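Side-chain contacts in RctB replication initiator protein (Vibrio cholerae, PDB 5UBE), which probably initiates replication of the second chromosome of Vibrio cholerae by binding DNA, here represented by its N-terminal helix-turn-helix domain: residues Ser24-Ala27 against Ile28-Glu32; Ile81-Arg84 against Leu85-Ala88. All coordinates share one frame; numbering follows the deposited sequence.

Contact 1 (Ser24-Ala27 against Ile28-Glu32); sequences SEAA and IDWIE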
loop_
_atom_site.group_PDB
_atom_site.type_symbol
_atom_site.label_atom_id
_atom_site.label_comp_id
_atom_site.label_asym_id
_atom_site.label_seq_id
_atom_site.Cartn_x
_atom_site.Cartn_y
_atom_site.Cartn_z
ATOM N N SER A 24 -0.474 8.696 -2.636
ATOM C CA SER A 24 0.242 9.706 -3.406
ATOM C C SER A 24 -0.447 9.880 -4.747
ATOM O O SER A 24 -0.698 8.897 -5.449
ATOM C CB SER A 24 1.711 9.318 -3.607
ATOM O OG SER A 24 2.127 9.483 -4.960
ATOM N N GLU A 25 -0.715 11.129 -5.119
ATOM C CA GLU A 25 -1.274 11.384 -6.441
ATOM C C GLU A 25 -0.259 11.175 -7.554
ATOM O O GLU A 25 -0.650 10.853 -8.684
ATOM C CB GLU A 25 -1.849 12.795 -6.495
ATOM C CG GLU A 25 -3.134 12.897 -5.701
ATOM C CD GLU A 25 -3.624 14.324 -5.584
ATOM O OE1 GLU A 25 -4.636 14.525 -4.896
ATOM O OE2 GLU A 25 -2.998 15.231 -6.188
ATOM N N ALA A 26 1.035 11.380 -7.272
ATOM C CA ALA A 26 2.072 11.084 -8.258
ATOM C C ALA A 26 2.069 9.611 -8.644
ATOM O O ALA A 26 2.312 9.272 -9.811
ATOM C CB ALA A 26 3.453 11.483 -7.724
ATOM N N ALA A 27 1.787 8.724 -7.681
ATOM C CA ALA A 27 1.774 7.292 -7.952
ATOM C C ALA A 27 0.727 6.918 -8.986
ATOM O O ALA A 27 0.837 5.859 -9.613
ATOM C CB ALA A 27 1.536 6.512 -6.654
ATOM N N ILE A 28 -0.277 7.765 -9.193
ATOM C CA ILE A 28 -1.293 7.463 -10.197
ATOM C C ILE A 28 -0.651 7.356 -11.574
ATOM O O ILE A 28 -0.999 6.477 -12.373
ATOM C CB ILE A 28 -2.408 8.528 -10.159
ATOM C CG1 ILE A 28 -3.048 8.573 -8.770
ATOM C CG2 ILE A 28 -3.461 8.250 -11.220
ATOM C CD1 ILE A 28 -3.900 9.832 -8.527
ATOM N N ASP A 29 0.318 8.228 -11.867
ATOM C CA ASP A 29 1.070 8.088 -13.115
ATOM C C ASP A 29 2.105 6.967 -13.039
ATOM O O ASP A 29 2.322 6.255 -14.026
ATOM C CB ASP A 29 1.768 9.400 -13.471
ATOM C CG ASP A 29 0.796 10.553 -13.657
ATOM O OD1 ASP A 29 -0.330 10.333 -14.157
ATOM O OD2 ASP A 29 1.172 11.686 -13.303
ATOM N N TRP A 30 2.772 6.819 -11.887
ATOM C CA TRP A 30 3.815 5.808 -11.738
ATOM C C TRP A 30 3.284 4.416 -12.040
ATOM O O TRP A 30 4.013 3.565 -12.570
ATOM C CB TRP A 30 4.377 5.839 -10.317
ATOM C CG TRP A 30 5.044 7.117 -9.933
ATOM C CD1 TRP A 30 5.338 8.178 -10.753
ATOM C CD2 TRP A 30 5.541 7.464 -8.632
ATOM N NE1 TRP A 30 5.963 9.164 -10.033
ATOM C CE2 TRP A 30 6.109 8.752 -8.734
ATOM C CE3 TRP A 30 5.552 6.816 -7.391
ATOM C CZ2 TRP A 30 6.677 9.410 -7.637
ATOM C CZ3 TRP A 30 6.129 7.469 -6.304
ATOM C CH2 TRP A 30 6.679 8.755 -6.436
ATOM N N ILE A 31 2.029 4.158 -11.674
ATOM C CA ILE A 31 1.466 2.809 -11.770
ATOM C C ILE A 31 1.411 2.356 -13.222
ATOM O O ILE A 31 1.716 1.199 -13.537
ATOM C CB ILE A 31 0.078 2.766 -11.094
ATOM C CG1 ILE A 31 0.236 2.775 -9.574
ATOM C CG2 ILE A 31 -0.741 1.551 -11.555
ATOM C CD1 ILE A 31 -1.086 3.016 -8.801
ATOM N N GLU A 32 1.025 3.255 -14.129
ATOM C CA GLU A 32 1.123 2.939 -15.551
ATOM C C GLU A 32 2.569 2.757 -15.985
ATOM O O GLU A 32 2.851 1.947 -16.874
ATOM C CB GLU A 32 0.445 4.028 -16.385
ATOM C CG GLU A 32 -1.034 4.227 -16.001
ATOM C CD GLU A 32 -1.811 5.096 -16.980
ATOM O OE1 GLU A 32 -1.189 5.941 -17.666
ATOM O OE2 GLU A 32 -3.050 4.928 -17.056
#
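The capped N-terminal turn of helix 26-34 is where W30 folds back over A26 and A27, its indole lying against the backbone and the two methyl groups of the turn before it. CB of A26 sits 3.8 Å from CZ2 of W30 and nearly as close to CE2, so it meets the six-membered ring near the fused bond. CB of A27 comes to the far side of the same ring, 4.1 Å from CE3. One face of the indole also carries the carbonyl of A26, whose O stands 3.3 Å above the ring plane, displaced toward the rim. With CG beside its own backbone N (chi1 -63°), W30 sends the ring back toward the start of the helix instead of onward along it. The A26 carbonyl is held as well by the amide of W30, a nearly straight bond of 3.2 Å from N to O in the carbonyl plane, while D29 N makes only a weak one.

The cap itself is S24. Its OG accepts from A27 N at 2.8 Å, the N-cap bond, which gives an amide of the first turn a stronger acceptor than the weak backbone bond it also makes to S24 O. A chi1 of 133°, far from a staggered value, is what brings the hydroxyl there. In the assembled domain A27 and W30 both rest on F114 of strand 108-114, which ties this end of the helix to the sheet.

On another side of the turn, I28 runs its CG1 branch back across the E25 carbonyl, and CD1 ends 4.1 Å from CB of E25. I28 N bonds to that same carbonyl O, approaching from above its plane. I31 does something similar one turn on: its CG1 lies 3.1 Å from A27 O, and the side chain packs on L48, N49 and S52 of helix 42-55.

Contact 2 (Ile81-Arg84 against Leu85-Ala88); sequences IQQR and LRAA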
loop_
_atom_site.group_PDB
_atom_site.type_symbol
_atom_site.label_atom_id
_atom_site.label_comp_id
_atom_site.label_asym_id
_atom_site.label_seq_id
_atom_site.Cartn_x
_atom_site.Cartn_y
_atom_site.Cartn_z
ATOM N N ILE A 81 -4.201 -9.953 -0.698
ATOM C CA ILE A 81 -3.496 -8.671 -0.634
ATOM C C ILE A 81 -2.035 -8.895 -0.249
ATOM O O ILE A 81 -1.110 -8.431 -0.929
ATOM C CB ILE A 81 -4.191 -7.715 0.357
ATOM C CG1 ILE A 81 -5.673 -7.442 -0.001
ATOM C CG2 ILE A 81 -3.391 -6.418 0.499
ATOM C CD1 ILE A 81 -5.898 -6.694 -1.304
ATOM N N GLN A 82 -1.807 -9.637 0.840
ATOM C CA GLN A 82 -0.445 -9.881 1.295
ATOM C C GLN A 82 0.388 -10.560 0.213
ATOM O O GLN A 82 1.577 -10.267 0.065
ATOM C CB GLN A 82 -0.459 -10.724 2.573
ATOM C CG GLN A 82 -0.543 -9.912 3.852
ATOM C CD GLN A 82 0.596 -8.902 4.010
ATOM O OE1 GLN A 82 1.767 -9.267 3.960
ATOM N NE2 GLN A 82 0.250 -7.625 4.213
ATOM N N GLN A 83 -0.218 -11.486 -0.546
ATOM C CA GLN A 83 0.505 -12.153 -1.628
ATOM C C GLN A 83 0.966 -11.147 -2.678
ATOM O O GLN A 83 2.152 -11.089 -3.024
ATOM C CB GLN A 83 -0.381 -13.224 -2.271
ATOM C CG GLN A 83 0.264 -13.948 -3.471
ATOM C CD GLN A 83 -0.759 -14.737 -4.290
ATOM O OE1 GLN A 83 -1.689 -15.330 -3.742
ATOM N NE2 GLN A 83 -0.599 -14.725 -5.604
ATOM N N ARG A 84 0.029 -10.351 -3.205
ATOM C CA ARG A 84 0.401 -9.308 -4.160
ATOM C C ARG A 84 1.395 -8.332 -3.544
ATOM O O ARG A 84 2.348 -7.906 -4.206
ATOM C CB ARG A 84 -0.848 -8.580 -4.650
ATOM C CG ARG A 84 -1.734 -9.424 -5.551
ATOM C CD ARG A 84 -3.185 -9.000 -5.396
ATOM N NE ARG A 84 -4.071 -9.563 -6.417
ATOM C CZ ARG A 84 -4.653 -10.760 -6.327
ATOM N NH1 ARG A 84 -4.439 -11.541 -5.267
ATOM N NH2 ARG A 84 -5.447 -11.185 -7.304
ATOM N N LEU A 85 1.236 -8.024 -2.256
ATOM C CA LEU A 85 2.151 -7.074 -1.632
ATOM C C LEU A 85 3.562 -7.635 -1.552
ATOM O O LEU A 85 4.523 -6.915 -1.838
ATOM C CB LEU A 85 1.655 -6.655 -0.247
ATOM C CG LEU A 85 2.585 -5.681 0.504
ATOM C CD1 LEU A 85 2.710 -4.311 -0.171
ATOM C CD2 LEU A 85 2.152 -5.514 1.945
ATOM N N ARG A 86 3.718 -8.921 -1.197
ATOM C CA ARG A 86 5.062 -9.492 -1.167
ATOM C C ARG A 86 5.708 -9.454 -2.549
ATOM O O ARG A 86 6.905 -9.176 -2.676
ATOM C CB ARG A 86 5.038 -10.929 -0.648
ATOM C CG ARG A 86 4.738 -11.094 0.831
ATOM C CD ARG A 86 4.977 -12.558 1.266
ATOM N NE ARG A 86 4.286 -13.520 0.400
ATOM C CZ ARG A 86 3.016 -13.880 0.554
ATOM N NH1 ARG A 86 2.282 -13.355 1.539
ATOM N NH2 ARG A 86 2.468 -14.743 -0.284
ATOM N N ALA A 87 4.932 -9.744 -3.595
ATOM C CA ALA A 87 5.489 -9.731 -4.943
ATOM C C ALA A 87 5.895 -8.321 -5.352
ATOM O O ALA A 87 6.950 -8.125 -5.959
ATOM C CB ALA A 87 4.475 -10.315 -5.933
ATOM N N ALA A 88 5.069 -7.327 -5.009
ATOM C CA ALA A 88 5.346 -5.945 -5.385
ATOM C C ALA A 88 6.584 -5.415 -4.676
ATOM O O ALA A 88 7.363 -4.651 -5.260
ATOM C CB ALA A 88 4.124 -5.076 -5.071
HETATM O O HOH W 1 2.788 -11.672 3.841
#
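I81 and L85 are joined through the backbone, L85 N donating to I81 O at 2.7 Å, while the I81 side chain leads away into the interior, against L47 of helix 42-55 and L68 of helix 65-71. Next comes Q82, bent at chi2 (-58°) so that its amide lies alongside L85, pointing the same way, with NE2 3.6 Å from CD2 of the leucine. The other end of that amide works on R86: OE1 accepts from a water at 2.6 Å, and the water accepts in turn from R86 NH1 at 2.9 Å, in the plane of the guanidinium and at its edge.

This is helix 78-91, which follows helix 65-71 and precedes the hairpin of strands 94-100 and 108-114. That order fits a winged helix-turn-helix, in which it would be the recognition helix.

R86 lies back over the backbone of Q82 and Q83. The arginine, kinked at chi3 (-51°), turns its guanidinium back so that one face rests over CA of Q83, 3.3 Å above the plane, and NH2 comes 3.8 Å from CB of Q83. The Q83 amide and the guanidinium are inclined by 36°. R84 starts off away from 85-88 and runs extended from CG to NE, and its NH2 forms a salt bridge with E46. Its carbonyl O accepts from A88 N at 2.9 Å.

Both contacts are local, each made along or at the start of one helix and partly buried, with their centres 18 Å apart and no atoms touching between them. Contact 1 sits at the start of helix 26-34, where the chain has to be capped, and its main side-chain meeting is apolar, an indole against alanines. Contact 2 lies within helix 78-91, where ordinary backbone bonds run on and the exposed side is polar, bridged by water. Helix 42-55 is shared: I28 and I31 reach it from one contact, I81, R84, A87 and A88 from the other. The hairpin too takes both, F114 meeting A27 and W30 while F94 meets L85 and A88.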